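Local coordinates for protein transferrin (PDB 6WB6) that carries iron through the insect's body fluids, binding a single ferric ion per molecule together with a carbonate anion, at residues Met369-Pro380 with His602-Leu611; Val34-Cys42 with Arg614-Phe624. All coordinates share one frame; numbering follows the deposited sequence.

Contact 1 of 2, residues Met369-Pro380 with His602-Leu611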
# COMPACT_ATOMS: atom_id res chain seq x y z
N MET A 369 -9.37 8.30 -2.41
CA MET A 369 -8.20 7.68 -1.80
C MET A 369 -7.90 8.28 -0.43
O MET A 369 -7.50 7.56 0.49
CB MET A 369 -7.02 7.85 -2.74
CG MET A 369 -5.75 7.20 -2.29
SD MET A 369 -4.65 7.00 -3.69
CE MET A 369 -4.64 8.67 -4.35
N SER A 370 -8.06 9.59 -0.27
CA SER A 370 -7.78 10.20 1.03
C SER A 370 -8.71 9.68 2.10
O SER A 370 -8.29 9.39 3.21
CB SER A 370 -7.90 11.72 0.97
OG SER A 370 -7.92 12.21 2.27
N VAL A 371 -10.01 9.62 1.80
CA VAL A 371 -10.97 9.18 2.81
C VAL A 371 -10.72 7.72 3.16
O VAL A 371 -10.82 7.32 4.32
CB VAL A 371 -12.41 9.41 2.33
CG1 VAL A 371 -13.34 9.18 3.46
CG2 VAL A 371 -12.59 10.83 1.87
N PHE A 372 -10.35 6.91 2.17
CA PHE A 372 -10.03 5.53 2.47
C PHE A 372 -8.79 5.44 3.37
O PHE A 372 -8.83 4.80 4.43
CB PHE A 372 -9.82 4.76 1.17
CG PHE A 372 -9.37 3.36 1.38
CD1 PHE A 372 -10.27 2.40 1.80
CD2 PHE A 372 -8.07 3.00 1.18
CE1 PHE A 372 -9.85 1.10 2.03
CE2 PHE A 372 -7.65 1.71 1.41
CZ PHE A 372 -8.55 0.76 1.83
N ALA A 373 -7.70 6.08 2.96
CA ALA A 373 -6.47 6.03 3.74
C ALA A 373 -6.72 6.44 5.18
O ALA A 373 -6.23 5.79 6.11
CB ALA A 373 -5.40 6.93 3.13
N PHE A 374 -7.47 7.52 5.38
CA PHE A 374 -7.73 7.98 6.73
C PHE A 374 -8.50 6.94 7.52
O PHE A 374 -8.15 6.63 8.66
CB PHE A 374 -8.50 9.28 6.72
CG PHE A 374 -8.76 9.81 8.07
CD1 PHE A 374 -7.80 10.54 8.73
CD2 PHE A 374 -9.97 9.60 8.69
CE1 PHE A 374 -8.02 11.05 9.97
CE2 PHE A 374 -10.21 10.10 9.95
CZ PHE A 374 -9.22 10.83 10.59
N SER A 375 -9.57 6.40 6.94
CA SER A 375 -10.35 5.39 7.63
C SER A 375 -9.52 4.15 7.95
O SER A 375 -9.93 3.35 8.79
CB SER A 375 -11.57 4.99 6.80
OG SER A 375 -11.17 4.40 5.58
N ARG A 376 -8.40 3.96 7.27
CA ARG A 376 -7.55 2.79 7.45
C ARG A 376 -6.30 3.09 8.26
O ARG A 376 -5.30 2.38 8.15
CB ARG A 376 -7.17 2.22 6.09
CG ARG A 376 -8.34 1.60 5.33
CD ARG A 376 -8.69 0.21 5.84
NE ARG A 376 -10.02 -0.21 5.39
CZ ARG A 376 -10.50 -1.45 5.49
NH1 ARG A 376 -9.75 -2.41 6.02
NH2 ARG A 376 -11.72 -1.72 5.04
N ASP A 377 -6.33 4.17 9.04
CA ASP A 377 -5.31 4.51 10.03
C ASP A 377 -3.96 4.85 9.40
O ASP A 377 -2.92 4.71 10.05
CB ASP A 377 -5.12 3.39 11.06
CG ASP A 377 -4.48 3.93 12.35
OD1 ASP A 377 -5.05 4.88 12.92
OD2 ASP A 377 -3.40 3.46 12.75
N ILE A 378 -3.96 5.32 8.16
CA ILE A 378 -2.73 5.77 7.50
C ILE A 378 -2.63 7.26 7.72
O ILE A 378 -3.62 7.98 7.56
CB ILE A 378 -2.75 5.42 6.01
CG1 ILE A 378 -2.83 3.91 5.83
CG2 ILE A 378 -1.52 5.99 5.29
CD1 ILE A 378 -2.85 3.51 4.36
N ARG A 379 -1.45 7.71 8.16
CA ARG A 379 -1.20 9.09 8.60
C ARG A 379 0.21 9.43 8.12
O ARG A 379 1.15 8.63 8.34
CB ARG A 379 -1.30 9.27 10.11
CG ARG A 379 -2.64 8.90 10.70
CD ARG A 379 -3.71 9.92 10.36
NE ARG A 379 -4.93 9.66 11.11
CZ ARG A 379 -5.84 8.74 10.79
NH1 ARG A 379 -5.69 7.98 9.70
NH2 ARG A 379 -6.92 8.60 11.55
N PRO A 380 0.42 10.60 7.52
CA PRO A 380 -0.39 11.80 7.33
C PRO A 380 -1.67 11.68 6.49
O PRO A 380 -1.79 10.88 5.56
CB PRO A 380 0.58 12.77 6.64
CG PRO A 380 1.59 11.90 5.99
CD PRO A 380 1.77 10.76 6.93
N HIS A 602 5.32 8.16 3.17
CA HIS A 602 4.71 7.18 4.05
C HIS A 602 3.30 6.82 3.57
O HIS A 602 2.99 5.65 3.32
CB HIS A 602 4.67 7.69 5.49
CG HIS A 602 4.10 6.69 6.43
ND1 HIS A 602 2.75 6.63 6.72
CD2 HIS A 602 4.68 5.67 7.11
CE1 HIS A 602 2.53 5.63 7.56
NE2 HIS A 602 3.68 5.03 7.80
N THR A 603 2.42 7.81 3.46
CA THR A 603 1.03 7.49 3.18
C THR A 603 0.84 6.81 1.83
O THR A 603 0.14 5.78 1.77
CB THR A 603 0.16 8.74 3.31
OG1 THR A 603 -0.03 9.03 4.70
CG2 THR A 603 -1.22 8.56 2.64
N PRO A 604 1.42 7.29 0.73
CA PRO A 604 1.27 6.54 -0.53
C PRO A 604 1.86 5.15 -0.48
O PRO A 604 1.27 4.24 -1.07
CB PRO A 604 1.99 7.42 -1.56
CG PRO A 604 2.60 8.55 -0.80
CD PRO A 604 1.88 8.67 0.49
N LEU A 605 3.00 4.94 0.19
CA LEU A 605 3.55 3.58 0.21
C LEU A 605 2.78 2.68 1.16
O LEU A 605 2.77 1.45 0.99
CB LEU A 605 5.03 3.56 0.60
CG LEU A 605 6.11 4.39 -0.10
CD1 LEU A 605 7.48 3.79 0.25
CD2 LEU A 605 5.96 4.46 -1.61
N SER A 606 2.15 3.27 2.18
CA SER A 606 1.27 2.46 3.03
C SER A 606 0.02 2.07 2.27
O SER A 606 -0.49 0.97 2.43
CB SER A 606 0.89 3.21 4.30
OG SER A 606 2.03 3.53 5.10
N LEU A 607 -0.51 2.99 1.44
CA LEU A 607 -1.61 2.64 0.55
C LEU A 607 -1.22 1.51 -0.38
O LEU A 607 -1.93 0.51 -0.48
CB LEU A 607 -2.04 3.86 -0.26
CG LEU A 607 -2.95 4.80 0.53
CD1 LEU A 607 -3.19 6.12 -0.25
CD2 LEU A 607 -4.25 4.06 0.82
N ALA A 608 -0.12 1.68 -1.11
CA ALA A 608 0.27 0.71 -2.11
C ALA A 608 0.42 -0.67 -1.50
O ALA A 608 0.06 -1.68 -2.10
CB ALA A 608 1.57 1.14 -2.77
N GLN A 609 0.93 -0.73 -0.28
CA GLN A 609 1.19 -2.04 0.29
C GLN A 609 -0.07 -2.63 0.92
O GLN A 609 -0.35 -3.82 0.76
CB GLN A 609 2.36 -1.94 1.26
CG GLN A 609 2.03 -1.79 2.70
CD GLN A 609 3.29 -1.84 3.55
OE1 GLN A 609 4.39 -2.08 3.03
NE2 GLN A 609 3.15 -1.59 4.85
N MET A 610 -0.90 -1.80 1.54
CA MET A 610 -2.19 -2.26 2.03
C MET A 610 -3.10 -2.74 0.90
O MET A 610 -3.90 -3.66 1.09
CB MET A 610 -2.87 -1.12 2.79
CG MET A 610 -4.23 -1.49 3.34
SD MET A 610 -5.00 -0.11 4.22
CE MET A 610 -5.00 1.03 2.87
N LEU A 611 -3.03 -2.12 -0.27
CA LEU A 611 -3.96 -2.42 -1.35
C LEU A 611 -3.41 -3.37 -2.39
O LEU A 611 -4.12 -3.69 -3.36
CB LEU A 611 -4.39 -1.12 -2.03
CG LEU A 611 -5.23 -0.23 -1.14
CD1 LEU A 611 -5.39 1.12 -1.87
CD2 LEU A 611 -6.60 -0.87 -0.85

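Contact 2 of 2, residues Val34-Cys42 with Arg614-Phe624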
# COMPACT_ATOMS: atom_id res chain seq x y z
N VAL A 34 -24.49 -5.52 -8.66
CA VAL A 34 -24.17 -4.21 -9.21
C VAL A 34 -22.66 -4.04 -9.12
O VAL A 34 -22.13 -3.99 -8.00
CB VAL A 34 -24.90 -3.08 -8.47
CG1 VAL A 34 -24.64 -1.71 -9.16
CG2 VAL A 34 -26.36 -3.38 -8.35
N PRO A 35 -21.93 -3.94 -10.23
CA PRO A 35 -20.48 -3.75 -10.13
C PRO A 35 -20.14 -2.35 -9.67
O PRO A 35 -20.84 -1.39 -9.98
CB PRO A 35 -19.98 -4.01 -11.55
CG PRO A 35 -21.16 -3.62 -12.42
CD PRO A 35 -22.37 -4.04 -11.64
N ALA A 36 -19.05 -2.25 -8.93
CA ALA A 36 -18.45 -0.96 -8.65
C ALA A 36 -16.95 -1.06 -8.86
O ALA A 36 -16.39 -2.14 -9.08
CB ALA A 36 -18.76 -0.44 -7.24
N ARG A 37 -16.31 0.11 -8.87
CA ARG A 37 -14.85 0.17 -8.99
C ARG A 37 -14.19 -0.52 -7.80
O ARG A 37 -13.14 -1.17 -7.94
CB ARG A 37 -14.40 1.64 -9.07
CG ARG A 37 -12.90 1.87 -8.83
CD ARG A 37 -12.57 3.35 -8.61
NE ARG A 37 -12.72 3.69 -7.20
CZ ARG A 37 -13.62 4.53 -6.71
NH1 ARG A 37 -14.45 5.19 -7.51
NH2 ARG A 37 -13.65 4.75 -5.41
N ASP A 38 -14.78 -0.38 -6.63
CA ASP A 38 -14.27 -0.95 -5.40
C ASP A 38 -15.29 -0.69 -4.32
O ASP A 38 -16.30 0.01 -4.56
CB ASP A 38 -12.92 -0.34 -5.05
CG ASP A 38 -12.93 1.21 -5.12
OD1 ASP A 38 -13.86 1.86 -4.58
OD2 ASP A 38 -11.99 1.76 -5.72
N ARG A 39 -15.02 -1.19 -3.11
CA ARG A 39 -15.95 -1.00 -2.02
C ARG A 39 -16.21 0.48 -1.75
O ARG A 39 -17.33 0.87 -1.41
CB ARG A 39 -15.42 -1.69 -0.78
CG ARG A 39 -16.48 -1.90 0.26
CD ARG A 39 -15.98 -2.70 1.44
NE ARG A 39 -16.02 -4.14 1.18
CZ ARG A 39 -15.49 -5.05 1.99
NH1 ARG A 39 -14.85 -4.69 3.12
NH2 ARG A 39 -15.56 -6.32 1.67
N VAL A 40 -15.18 1.33 -1.82
CA VAL A 40 -15.41 2.75 -1.56
C VAL A 40 -16.49 3.29 -2.49
O VAL A 40 -17.47 3.89 -2.05
CB VAL A 40 -14.10 3.56 -1.67
CG1 VAL A 40 -14.37 5.07 -1.54
CG2 VAL A 40 -13.17 3.16 -0.58
N GLU A 41 -16.35 3.04 -3.79
CA GLU A 41 -17.42 3.42 -4.71
C GLU A 41 -18.75 2.77 -4.34
O GLU A 41 -19.81 3.40 -4.48
CB GLU A 41 -17.07 3.06 -6.15
CG GLU A 41 -18.17 3.53 -7.10
CD GLU A 41 -17.77 3.56 -8.56
OE1 GLU A 41 -17.81 4.68 -9.14
OE2 GLU A 41 -17.43 2.49 -9.12
N CYS A 42 -18.73 1.50 -3.90
CA CYS A 42 -19.98 0.80 -3.58
C CYS A 42 -20.81 1.59 -2.59
O CYS A 42 -22.03 1.68 -2.73
CB CYS A 42 -19.70 -0.60 -3.01
SG CYS A 42 -19.43 -1.86 -4.25
N ARG A 614 -5.60 -6.12 -1.87
CA ARG A 614 -7.00 -5.77 -1.65
C ARG A 614 -7.44 -4.65 -2.59
O ARG A 614 -7.95 -3.62 -2.14
CB ARG A 614 -7.25 -5.37 -0.20
CG ARG A 614 -7.08 -6.48 0.82
CD ARG A 614 -8.01 -7.69 0.59
NE ARG A 614 -9.45 -7.39 0.63
CZ ARG A 614 -10.13 -7.08 1.73
NH1 ARG A 614 -9.51 -6.99 2.88
NH2 ARG A 614 -11.42 -6.85 1.68
N PRO A 615 -7.25 -4.81 -3.90
CA PRO A 615 -7.78 -3.82 -4.84
C PRO A 615 -9.29 -3.72 -4.80
O PRO A 615 -9.83 -2.73 -5.31
CB PRO A 615 -7.31 -4.34 -6.21
CG PRO A 615 -7.10 -5.77 -6.03
CD PRO A 615 -6.63 -5.95 -4.60
N ASP A 616 -9.98 -4.69 -4.18
CA ASP A 616 -11.43 -4.63 -4.08
C ASP A 616 -11.87 -3.56 -3.10
O ASP A 616 -12.99 -3.04 -3.22
CB ASP A 616 -11.99 -5.98 -3.65
CG ASP A 616 -11.35 -6.49 -2.38
OD1 ASP A 616 -10.15 -6.24 -2.19
OD2 ASP A 616 -12.04 -7.14 -1.58
N LEU A 617 -11.03 -3.23 -2.12
CA LEU A 617 -11.36 -2.18 -1.16
C LEU A 617 -11.22 -0.81 -1.79
O LEU A 617 -12.10 0.05 -1.65
CB LEU A 617 -10.45 -2.27 0.06
CG LEU A 617 -10.70 -3.38 1.09
CD1 LEU A 617 -9.59 -3.30 2.07
CD2 LEU A 617 -12.08 -3.24 1.77
N PHE A 618 -10.09 -0.57 -2.43
CA PHE A 618 -9.86 0.65 -3.18
C PHE A 618 -8.94 0.26 -4.32
O PHE A 618 -7.89 -0.34 -4.09
CB PHE A 618 -9.26 1.76 -2.35
CG PHE A 618 -9.10 3.04 -3.12
CD1 PHE A 618 -10.19 3.87 -3.33
CD2 PHE A 618 -7.88 3.39 -3.66
CE1 PHE A 618 -10.07 5.03 -4.05
CE2 PHE A 618 -7.75 4.57 -4.39
CZ PHE A 618 -8.84 5.39 -4.59
N ASN A 619 -9.36 0.56 -5.55
CA ASN A 619 -8.65 0.10 -6.72
C ASN A 619 -7.66 1.20 -7.08
O ASN A 619 -7.89 2.05 -7.94
CB ASN A 619 -9.64 -0.20 -7.84
CG ASN A 619 -9.01 -0.97 -8.97
OD1 ASN A 619 -7.82 -1.29 -8.93
ND2 ASN A 619 -9.81 -1.27 -9.98
N ILE A 620 -6.54 1.19 -6.35
CA ILE A 620 -5.58 2.28 -6.46
C ILE A 620 -5.01 2.36 -7.87
O ILE A 620 -4.77 3.45 -8.38
CB ILE A 620 -4.48 2.12 -5.39
CG1 ILE A 620 -3.52 3.31 -5.45
CG2 ILE A 620 -3.72 0.82 -5.53
CD1 ILE A 620 -2.64 3.47 -4.21
N TYR A 621 -4.80 1.22 -8.53
CA TYR A 621 -4.23 1.21 -9.87
C TYR A 621 -5.25 0.95 -10.97
O TYR A 621 -4.87 0.79 -12.12
CB TYR A 621 -3.11 0.17 -9.98
CG TYR A 621 -2.09 0.23 -8.88
CD1 TYR A 621 -1.50 1.42 -8.52
CD2 TYR A 621 -1.74 -0.91 -8.18
CE1 TYR A 621 -0.58 1.49 -7.51
CE2 TYR A 621 -0.80 -0.86 -7.17
CZ TYR A 621 -0.23 0.35 -6.84
OH TYR A 621 0.69 0.44 -5.83
N GLY A 622 -6.55 0.91 -10.66
CA GLY A 622 -7.54 0.53 -11.64
C GLY A 622 -8.12 1.73 -12.41
O GLY A 622 -7.80 2.88 -12.15
N GLU A 623 -8.98 1.41 -13.38
CA GLU A 623 -9.76 2.42 -14.08
C GLU A 623 -10.57 3.25 -13.10
O GLU A 623 -11.09 2.74 -12.11
CB GLU A 623 -10.72 1.76 -15.08
CG GLU A 623 -10.29 1.79 -16.53
CD GLU A 623 -11.44 1.45 -17.49
OE1 GLU A 623 -12.61 1.46 -17.05
OE2 GLU A 623 -11.16 1.18 -18.68
N PHE A 624 -10.69 4.55 -13.36
CA PHE A 624 -11.46 5.42 -12.49
C PHE A 624 -12.39 6.25 -13.37
O PHE A 624 -11.93 7.04 -14.19
CB PHE A 624 -10.53 6.29 -11.64
CG PHE A 624 -11.23 7.01 -10.54
CD1 PHE A 624 -11.97 8.15 -10.81
CD2 PHE A 624 -11.17 6.54 -9.25
CE1 PHE A 624 -12.62 8.80 -9.81
CE2 PHE A 624 -11.81 7.18 -8.25
CZ PHE A 624 -12.55 8.32 -8.51
O HOH W 1 -12.55 -6.62 4.13

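Contact 1 of 2, residues Met369-Pro380 with His602-Leu611
I378 pushes into the groove of helix 597-611 between T603, S606, L607 and M610, just past the Schellman motif in which D377, with positive phi, ends helix 360-375. From CB the side chain forks. CG2 sits 3.4 Å from OG1 of T603 and also packs on the methyl of that threonine. CG1 runs beside CB of S606, and the extended tip, CD1, lodges 3.6 Å from CE of M610 and 3.8 Å from CD2 of L607. That same CD2 meets CB of A373 and lies at the edge of the F372 ring, near its plane, while the other branch of L607 is pressed tightly against M369, CD1 to CG 3.4 Å. M610 makes an oblique Met-aromatic contact, its SD 5.2 Å from the F372 ring centroid; the bend at chi3 (59°) turns its methyl toward I378. SD also rests 3.7 Å from CB of R376. A polar tie lies at the other end, where T603 OG1 donates to P380 O over 2.7 Å, in the carbonyl plane and on a lone pair, just after the cis peptide before P380. Helix segments 369-375 and 602-611 cross at 81°, with helix 58-65 against V371, F374 and S375, R376 salt-bridged to D57 and D60, and strands 422-428 and 638-641 packed on P604 and L605.

Contact 2 of 2, residues Val34-Cys42 with Arg614-Phe624
R37 runs out extended through chi1 and chi2 and then bends at chi3 (87°), which brings one face of its guanidinium against CE2 of F624, while D38 holds CG between its backbone N and carbonyl carbon (chi1 48°), its carboxylate facing the backbone of F618 and N619. The R37 and F624 planes are only 20° apart, and CE2 of F624 comes 3.4 Å from NH1, offset toward the rim of the group; CB of E41 covers the opposite face. R37 NE also forms a salt bridge to D38 OD2, reaching it from one side of the carboxylate plane as N619 N donates to the same oxygen from the other, at 2.9 Å. With an alanine here, a gap would probably open beside CE2 of F624 and the D38 carboxylate would probably lose its charged mate, though N619 N would remain as a donor to OD2.

D38 is the N-cap of helix 39-47: its OD1 accepts from E41 N at 2.9 Å in a nearly straight bond. Across the contact the first turn of this helix meets a loop from the other half of the bilobal transferrin chain, where N619 centres an inverse gamma turn. R39 N donates to D616 O at 2.7 Å, and V40 N makes a weak bond to L617 O. Beyond the backbone, CD2 of L617 lies over one face of the R39 guanidinium, 3.4 Å from NH1. A water accepts from both R39 NH1 and R614 NH2, bridging two like charges; D60 makes a salt bridge with R39, and D616 with R614. V40 CG2 meets the edge of the F618 ring, CD1 at 4.1 Å.

Overall arrangement
Contact 1 is the core member of the pair, joining helices 360-375 and 597-611 within the second transferrin repeat almost wholly through apolar side chains. Contact 2 is partly buried and joins the two repeats, and its chemistry is mostly charge, helix capping and backbone bonds. The two meet directly: F618 packs on M369 and L611, Y621 on A608, and L617 on R376, so the loop that receives helix 39-47 rests on the very helices that contact 1 locks together. An arginine from each contact also reaches D60 of the first repeat, close to D57, which is only predicted to bind iron; the protein ligands seen on the metal are Y90 and Y204.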